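PDB 2XHS: nuclear hormone receptor FTZ-F1 from Drosophila melanogaster, which probably regulates transcription as an NR5A-family nuclear receptor whose ligand-binding domain forms a complex with a Fushi tarazu peptide. Local coordinates for residues Trp88-Val93 and Pro207-Met212; Lys155-Leu160 and Asn179-Leu184. All coordinates share one frame; numbering follows the deposited sequence.

Interaction 1 (Trp88-Val93 and Pro207-Met212)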
ATOM      1  N   TRP A  88       0.176  -6.056  -4.785  1.00 45.73           N
ATOM      2  CA  TRP A  88       0.952  -5.695  -3.624  1.00 42.88           C
ATOM      3  C   TRP A  88       1.712  -4.446  -3.878  1.00 41.70           C
ATOM      4  O   TRP A  88       1.871  -3.639  -3.026  1.00 41.73           O
ATOM      5  CB  TRP A  88       1.898  -6.807  -3.239  1.00 42.42           C
ATOM      6  CG  TRP A  88       2.796  -7.172  -4.285  1.00 42.25           C
ATOM      7  CD1 TRP A  88       2.557  -8.032  -5.255  1.00 40.61           C
ATOM      8  CD2 TRP A  88       4.105  -6.695  -4.484  1.00 41.55           C
ATOM      9  NE1 TRP A  88       3.619  -8.142  -6.059  1.00 39.15           N
ATOM     10  CE2 TRP A  88       4.597  -7.324  -5.601  1.00 40.82           C
ATOM     11  CE3 TRP A  88       4.912  -5.791  -3.817  1.00 42.34           C
ATOM     12  CZ2 TRP A  88       5.834  -7.082  -6.080  1.00 42.56           C
ATOM     13  CZ3 TRP A  88       6.129  -5.559  -4.287  1.00 42.86           C
ATOM     14  CH2 TRP A  88       6.594  -6.204  -5.397  1.00 44.82           C
ATOM     15  N   SER A  89       2.209  -4.326  -5.081  1.00 41.04           N
ATOM     16  CA  SER A  89       2.962  -3.190  -5.493  1.00 40.77           C
ATOM     17  C   SER A  89       2.089  -2.003  -5.472  1.00 39.72           C
ATOM     18  O   SER A  89       2.495  -0.962  -5.103  1.00 39.36           O
ATOM     19  CB  SER A  89       3.489  -3.403  -6.883  1.00 41.47           C
ATOM     20  OG  SER A  89       2.564  -4.110  -7.647  1.00 46.49           O
ATOM     21  N   ASP A  90       0.867  -2.161  -5.893  1.00 39.00           N
ATOM     22  CA  ASP A  90      -0.040  -1.067  -5.949  1.00 39.89           C
ATOM     23  C   ASP A  90      -0.351  -0.486  -4.621  1.00 40.82           C
ATOM     24  O   ASP A  90      -0.483   0.688  -4.501  1.00 40.77           O
ATOM     25  CB  ASP A  90      -1.311  -1.510  -6.607  1.00 40.69           C
ATOM     26  CG  ASP A  90      -1.330  -1.212  -8.045  1.00 45.47           C
ATOM     27  OD1 ASP A  90      -0.643  -1.892  -8.785  1.00 47.30           O
ATOM     28  OD2 ASP A  90      -2.046  -0.302  -8.440  1.00 51.00           O
HETATM   29  N   MSE A  91      -0.526  -1.318  -3.624  1.00 41.90           N
HETATM   30  CA  MSE A  91      -0.772  -0.851  -2.292  1.00 43.32           C
HETATM   31  C   MSE A  91       0.360  -0.129  -1.676  1.00 42.46           C
HETATM   32  O   MSE A  91       0.161   0.784  -0.956  1.00 42.45           O
HETATM   33  CB  MSE A  91      -1.248  -1.947  -1.398  1.00 44.96           C
HETATM   34  CG  MSE A  91      -2.672  -1.791  -1.012  1.00 52.89           C
HETATM   35 SE   MSE A  91      -3.608  -3.395  -1.299  1.00 81.73          SE
HETATM   36  CE  MSE A  91      -2.558  -4.655  -0.446  1.00 76.10           C
ATOM     37  N   LEU A  92       1.568  -0.529  -1.943  1.00 41.97           N
ATOM     38  CA  LEU A  92       2.664   0.110  -1.299  1.00 41.30           C
ATOM     39  C   LEU A  92       2.775   1.554  -1.631  1.00 40.11           C
ATOM     40  O   LEU A  92       3.120   2.339  -0.808  1.00 41.33           O
ATOM     41  CB  LEU A  92       3.948  -0.572  -1.675  1.00 42.14           C
ATOM     42  CG  LEU A  92       4.121  -1.980  -1.185  1.00 46.49           C
ATOM     43  CD1 LEU A  92       5.507  -2.363  -1.423  1.00 49.18           C
ATOM     44  CD2 LEU A  92       3.834  -2.032   0.256  1.00 52.82           C
ATOM     45  N   VAL A  93       2.526   1.898  -2.866  1.00 39.43           N
ATOM     46  CA  VAL A  93       2.592   3.262  -3.304  1.00 38.78           C
ATOM     47  C   VAL A  93       1.565   4.123  -2.630  1.00 39.89           C
ATOM     48  O   VAL A  93       1.852   5.160  -2.109  1.00 40.55           O
ATOM     49  CB  VAL A  93       2.339   3.271  -4.790  1.00 38.06           C
ATOM     50  CG1 VAL A  93       2.301   4.639  -5.329  1.00 35.09           C
ATOM     51  CG2 VAL A  93       3.389   2.503  -5.470  1.00 36.96           C
ATOM     52  N   PRO A 207      -5.486   4.075 -11.656  1.00 41.82           N
ATOM     53  CA  PRO A 207      -4.853   3.636 -12.865  1.00 42.14           C
ATOM     54  C   PRO A 207      -3.479   4.197 -12.974  1.00 42.86           C
ATOM     55  O   PRO A 207      -2.606   3.531 -13.453  1.00 42.76           O
ATOM     56  CB  PRO A 207      -5.732   4.245 -13.923  1.00 42.64           C
ATOM     57  CG  PRO A 207      -6.896   4.713 -13.268  1.00 43.52           C
ATOM     58  CD  PRO A 207      -6.886   4.372 -11.883  1.00 43.38           C
ATOM     59  N   GLU A 208      -3.322   5.440 -12.584  1.00 43.35           N
ATOM     60  CA  GLU A 208      -2.064   6.110 -12.624  1.00 43.71           C
ATOM     61  C   GLU A 208      -1.101   5.505 -11.682  1.00 43.35           C
ATOM     62  O   GLU A 208       0.040   5.349 -11.980  1.00 43.57           O
ATOM     63  CB  GLU A 208      -2.264   7.550 -12.246  1.00 45.08           C
ATOM     64  CG  GLU A 208      -3.332   8.232 -13.017  1.00 50.69           C
ATOM     65  CD  GLU A 208      -3.173   9.707 -13.018  1.00 55.33           C
ATOM     66  OE1 GLU A 208      -2.079  10.164 -13.294  1.00 55.94           O
ATOM     67  OE2 GLU A 208      -4.147  10.405 -12.777  1.00 57.97           O
ATOM     68  N   ILE A 209      -1.579   5.186 -10.507  1.00 42.86           N
ATOM     69  CA  ILE A 209      -0.759   4.590  -9.500  1.00 41.03           C
ATOM     70  C   ILE A 209      -0.262   3.284  -9.980  1.00 42.28           C
ATOM     71  O   ILE A 209       0.834   2.924  -9.712  1.00 42.73           O
ATOM     72  CB  ILE A 209      -1.552   4.249  -8.312  1.00 40.08           C
ATOM     73  CG1 ILE A 209      -1.751   5.456  -7.455  1.00 38.67           C
ATOM     74  CG2 ILE A 209      -0.850   3.227  -7.541  1.00 36.76           C
ATOM     75  CD1 ILE A 209      -2.475   5.150  -6.258  1.00 35.08           C
ATOM     76  N   HIS A 210      -1.094   2.553 -10.681  1.00 43.21           N
ATOM     77  CA  HIS A 210      -0.741   1.257 -11.157  1.00 44.24           C
ATOM     78  C   HIS A 210       0.396   1.360 -12.112  1.00 44.63           C
ATOM     79  O   HIS A 210       1.292   0.586 -12.087  1.00 45.87           O
ATOM     80  CB  HIS A 210      -1.945   0.632 -11.816  1.00 44.59           C
ATOM     81  CG  HIS A 210      -1.693  -0.719 -12.383  1.00 45.97           C
ATOM     82  ND1 HIS A 210      -1.378  -1.801 -11.609  1.00 48.84           N
ATOM     83  CD2 HIS A 210      -1.715  -1.162 -13.650  1.00 47.83           C
ATOM     84  CE1 HIS A 210      -1.203  -2.852 -12.374  1.00 49.43           C
ATOM     85  NE2 HIS A 210      -1.399  -2.489 -13.620  1.00 50.31           N
ATOM     86  N   ALA A 211       0.393   2.358 -12.945  1.00 44.44           N
ATOM     87  CA  ALA A 211       1.445   2.464 -13.897  1.00 45.49           C
ATOM     88  C   ALA A 211       2.752   2.588 -13.174  1.00 46.70           C
ATOM     89  O   ALA A 211       3.724   1.999 -13.553  1.00 47.50           O
ATOM     90  CB  ALA A 211       1.224   3.635 -14.725  1.00 45.43           C
HETATM   91  N   MSE A 212       2.772   3.357 -12.109  1.00 47.42           N
HETATM   92  CA  MSE A 212       3.968   3.534 -11.331  1.00 47.80           C
HETATM   93  C   MSE A 212       4.436   2.252 -10.731  1.00 47.17           C
HETATM   94  O   MSE A 212       5.597   2.040 -10.608  1.00 48.10           O
HETATM   95  CB  MSE A 212       3.688   4.460 -10.180  1.00 48.62           C
HETATM   96  CG  MSE A 212       4.090   5.862 -10.366  1.00 54.15           C
HETATM   97 SE   MSE A 212       4.008   6.635  -8.696  1.00 70.32          SE
HETATM   98  CE  MSE A 212       5.319   5.591  -7.933  1.00 65.66           C
TER
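Asp90 and His210 make the polar half of this contact, and the CA atoms of the two lie closer together than any other pair across it, at 5.7 Å. The imidazole is the donor: His210 ND1 gives its hydrogen to Asp90 OD1 at 2.9 Å, with an N-H...O angle of 165°. OD1 is approached on its syn side, slightly out of the carboxylate plane, and lies close to the imidazole plane. The carboxylate and ring planes are nearly coplanar, 30° apart. CG of His210 stands anti to the backbone N, beside the carbonyl carbon, and the ring extends from there to Asp90 OD1. The other carboxylate oxygen, Asp90 OD2, rests against the base of the same residue, 3.4 Å from His210 CA, and also touches Ile209 CG2. An alanine in place of Asp90 would probably leave His210 ND1 without this acceptor and the imidazole freer to turn.

One helical turn on, the contact becomes apolar. Val93 CG1, anti to its backbone N, lies 4.1 Å from Ile209 CG2, the two side chains sliding past each other in opposite directions. The same methyl, Val93 CG1, meets the terminal methyl of selenomethionine 212, Met212 CE, also at 4.1 Å; a bend at chi3 places that CE. Beyond, Leu137 of helix 135-143 packs on Ile209 and Met212.

The segment axes approach to 8.8 Å at 109°, a steep crossing of helices 77-102 and 198-224 within the layered, predominantly helical ligand-binding domain of nuclear receptors.

Interaction 2 (Lys155-Leu160 and Asn179-Leu184)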
ATOM      1  N   LYS A 155      -7.840   1.418  -0.968  1.00 41.85           N
ATOM      2  CA  LYS A 155      -7.072   0.228  -0.755  1.00 42.12           C
ATOM      3  C   LYS A 155      -7.848  -1.012  -1.094  1.00 42.40           C
ATOM      4  O   LYS A 155      -7.365  -1.901  -1.718  1.00 43.32           O
ATOM      5  CB  LYS A 155      -6.644   0.193   0.686  1.00 40.99           C
ATOM      6  CG  LYS A 155      -5.181   0.099   0.840  1.00 45.53           C
ATOM      7  CD  LYS A 155      -4.779  -0.283   2.187  1.00 47.82           C
ATOM      8  CE  LYS A 155      -3.489  -1.009   2.095  1.00 51.07           C
ATOM      9  NZ  LYS A 155      -3.007  -1.394   3.413  1.00 57.03           N
ATOM     10  N   PHE A 156      -9.072  -1.065  -0.641  1.00 43.05           N
ATOM     11  CA  PHE A 156      -9.956  -2.134  -0.967  1.00 44.82           C
ATOM     12  C   PHE A 156     -10.260  -2.132  -2.416  1.00 44.76           C
ATOM     13  O   PHE A 156     -10.416  -3.148  -3.017  1.00 46.33           O
ATOM     14  CB  PHE A 156     -11.232  -2.000  -0.205  1.00 45.34           C
ATOM     15  CG  PHE A 156     -11.112  -2.395   1.192  1.00 51.47           C
ATOM     16  CD1 PHE A 156     -11.071  -3.705   1.539  1.00 55.60           C
ATOM     17  CD2 PHE A 156     -11.034  -1.464   2.169  1.00 57.69           C
ATOM     18  CE1 PHE A 156     -10.958  -4.063   2.822  1.00 55.91           C
ATOM     19  CE2 PHE A 156     -10.917  -1.831   3.452  1.00 57.76           C
ATOM     20  CZ  PHE A 156     -10.879  -3.124   3.772  1.00 57.33           C
ATOM     21  N   LEU A 157     -10.386  -0.962  -2.978  1.00 42.63           N
ATOM     22  CA  LEU A 157     -10.708  -0.901  -4.349  1.00 40.36           C
ATOM     23  C   LEU A 157      -9.602  -1.525  -5.088  1.00 40.70           C
ATOM     24  O   LEU A 157      -9.804  -2.229  -6.029  1.00 42.19           O
ATOM     25  CB  LEU A 157     -10.845   0.527  -4.765  1.00 40.29           C
ATOM     26  CG  LEU A 157     -12.206   1.036  -4.403  1.00 39.82           C
ATOM     27  CD1 LEU A 157     -12.468   2.268  -5.099  1.00 37.13           C
ATOM     28  CD2 LEU A 157     -13.160   0.028  -4.809  1.00 41.48           C
ATOM     29  N   ILE A 158      -8.395  -1.210  -4.698  1.00 39.64           N
ATOM     30  CA  ILE A 158      -7.262  -1.777  -5.365  1.00 39.26           C
ATOM     31  C   ILE A 158      -7.190  -3.249  -5.181  1.00 39.94           C
ATOM     32  O   ILE A 158      -6.981  -3.973  -6.100  1.00 40.79           O
ATOM     33  CB  ILE A 158      -6.019  -1.198  -4.773  1.00 37.24           C
ATOM     34  CG1 ILE A 158      -5.976   0.274  -5.046  1.00 39.46           C
ATOM     35  CG2 ILE A 158      -4.827  -1.790  -5.341  1.00 36.47           C
ATOM     36  CD1 ILE A 158      -4.719   0.906  -4.634  1.00 38.62           C
ATOM     37  N   LEU A 159      -7.312  -3.682  -3.951  1.00 41.26           N
ATOM     38  CA  LEU A 159      -7.247  -5.072  -3.610  1.00 42.42           C
ATOM     39  C   LEU A 159      -8.354  -5.918  -4.139  1.00 44.26           C
ATOM     40  O   LEU A 159      -8.147  -6.983  -4.624  1.00 43.85           O
ATOM     41  CB  LEU A 159      -7.289  -5.186  -2.107  1.00 42.23           C
ATOM     42  CG  LEU A 159      -7.162  -6.554  -1.479  1.00 39.66           C
ATOM     43  CD1 LEU A 159      -5.776  -6.973  -1.487  1.00 38.87           C
ATOM     44  CD2 LEU A 159      -7.629  -6.481  -0.110  1.00 34.32           C
ATOM     45  N   LEU A 160      -9.563  -5.456  -3.981  1.00 47.22           N
ATOM     46  CA  LEU A 160     -10.701  -6.219  -4.397  1.00 49.81           C
ATOM     47  C   LEU A 160     -11.019  -5.979  -5.821  1.00 52.08           C
ATOM     48  O   LEU A 160     -11.990  -5.353  -6.126  1.00 51.61           O
ATOM     49  CB  LEU A 160     -11.883  -5.811  -3.564  1.00 49.71           C
ATOM     50  CG  LEU A 160     -11.795  -6.324  -2.151  1.00 49.16           C
ATOM     51  CD1 LEU A 160     -12.973  -5.881  -1.418  1.00 53.85           C
ATOM     52  CD2 LEU A 160     -11.799  -7.771  -2.255  1.00 51.06           C
ATOM     53  N   ASN A 179     -19.443  -2.387  -3.360  1.00 51.15           N
ATOM     54  CA  ASN A 179     -19.865  -1.717  -2.159  1.00 51.16           C
ATOM     55  C   ASN A 179     -19.012  -0.589  -1.749  1.00 50.50           C
ATOM     56  O   ASN A 179     -19.471   0.450  -1.390  1.00 51.07           O
ATOM     57  CB  ASN A 179     -19.764  -2.674  -1.028  1.00 51.35           C
ATOM     58  CG  ASN A 179     -20.999  -3.385  -0.808  1.00 56.89           C
ATOM     59  OD1 ASN A 179     -21.482  -3.441   0.293  1.00 65.10           O
ATOM     60  ND2 ASN A 179     -21.552  -3.944  -1.855  1.00 59.61           N
ATOM     61  N   VAL A 180     -17.737  -0.840  -1.767  1.00 49.92           N
ATOM     62  CA  VAL A 180     -16.768   0.118  -1.365  1.00 49.49           C
ATOM     63  C   VAL A 180     -16.810   1.320  -2.253  1.00 49.51           C
ATOM     64  O   VAL A 180     -16.636   2.410  -1.797  1.00 48.76           O
ATOM     65  CB  VAL A 180     -15.420  -0.507  -1.397  1.00 49.52           C
ATOM     66  CG1 VAL A 180     -14.418   0.445  -0.928  1.00 49.41           C
ATOM     67  CG2 VAL A 180     -15.436  -1.679  -0.514  1.00 49.07           C
ATOM     68  N   GLN A 181     -17.053   1.124  -3.528  1.00 48.83           N
ATOM     69  CA  GLN A 181     -17.119   2.236  -4.423  1.00 49.54           C
ATOM     70  C   GLN A 181     -18.237   3.112  -4.013  1.00 48.59           C
ATOM     71  O   GLN A 181     -18.139   4.313  -4.004  1.00 49.82           O
ATOM     72  CB  GLN A 181     -17.462   1.735  -5.790  1.00 49.53           C
ATOM     73  CG  GLN A 181     -16.305   1.420  -6.602  1.00 55.28           C
ATOM     74  CD  GLN A 181     -16.606   1.496  -8.040  1.00 59.24           C
ATOM     75  OE1 GLN A 181     -15.845   2.060  -8.803  1.00 62.66           O
ATOM     76  NE2 GLN A 181     -17.714   0.925  -8.435  1.00 55.50           N
ATOM     77  N   ALA A 182     -19.338   2.488  -3.709  1.00 46.45           N
ATOM     78  CA  ALA A 182     -20.498   3.191  -3.305  1.00 45.39           C
ATOM     79  C   ALA A 182     -20.287   3.892  -2.008  1.00 45.12           C
ATOM     80  O   ALA A 182     -20.717   4.984  -1.822  1.00 46.15           O
ATOM     81  CB  ALA A 182     -21.568   2.258  -3.177  1.00 45.55           C
ATOM     82  N   ALA A 183     -19.649   3.235  -1.079  1.00 43.29           N
ATOM     83  CA  ALA A 183     -19.415   3.846   0.190  1.00 42.42           C
ATOM     84  C   ALA A 183     -18.536   5.037   0.002  1.00 41.88           C
ATOM     85  O   ALA A 183     -18.709   6.027   0.651  1.00 41.36           O
ATOM     86  CB  ALA A 183     -18.785   2.879   1.111  1.00 41.64           C
ATOM     87  N   LEU A 184     -17.556   4.913  -0.867  1.00 40.67           N
ATOM     88  CA  LEU A 184     -16.652   5.989  -1.149  1.00 40.53           C
ATOM     89  C   LEU A 184     -17.365   7.117  -1.771  1.00 41.76           C
ATOM     90  O   LEU A 184     -17.083   8.243  -1.491  1.00 43.38           O
ATOM     91  CB  LEU A 184     -15.536   5.545  -2.059  1.00 40.17           C
ATOM     92  CG  LEU A 184     -14.405   6.503  -2.382  1.00 37.96           C
ATOM     93  CD1 LEU A 184     -13.905   7.169  -1.194  1.00 37.08           C
ATOM     94  CD2 LEU A 184     -13.341   5.696  -2.957  1.00 36.73           C
TER
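Leu157 reaches across to three residues of 179-184, and its two methyls divide the work. Leu157 CD2 lies 3.9 Å from Gln181 CG and 4.1 Å from Val180 CG1, while Leu157 CD1 meets Leu184 CD2 at 4.1 Å. The fork of the leucine therefore spans Val180 and Leu184, residues four apart and one turn of helix from each other.

The three partners are met at different attitudes. Leu157 and Val180 run past one another in opposite senses, flank to flank. Leu157 and Gln181 cross at about a right angle, CD2 touching the aliphatic CG of the glutamine. Leu184 is crossed at a slant, methyl to methyl.

Val180 is the counterpart on the second helix. Its CG1 is anti to the backbone N (chi1 -177°), which places this methyl where both Leu157 CD2 and Phe156 CB can meet it. Phe156 CB lies 4.1 Å from Val180 CG1; the phenyl ring then leads away from 179-184 and meets the rings of Phe18 and Trp65. Leu206 of helix 198-224 packs on Leu157, and Cys153, one turn earlier in helix 148-159, lies against Val180 and Leu184.

The short axes run nearly antiparallel, at 155°, with a closest approach of 9.6 Å and Leu157 opposite Val180 in register. Here Leu157 and Val180, together with Leu184, occupy the space between the backbones. All four closest pairs join carbon to carbon, which implies cohesion by van der Waals packing and the burial of apolar surface, with the glutamine contributing its methylene.

From the N terminus the chain first reaches 88-93 on helix 77-102, then passes through the two-stranded sheet and helix 135-143 to 155-160. Helix 170-191 brings it back, and 179-184 closes the short loop of interaction 2. The next helix, 198-224, carries 207-212 to 88-93 and closes the long loop of interaction 1, inside which interaction 2 is nested. Their centres are 15 Å apart, yet 88-93 and 155-160 touch directly: Asp90 CB packs 3.7 Å from Ile158 CG2, and Met91 CE meets Leu159 CD1 at 4.1 Å. Helix 77-102 thus joins helices 148-159 and 198-224, while interaction 2 adds helix 170-191 on the outer side.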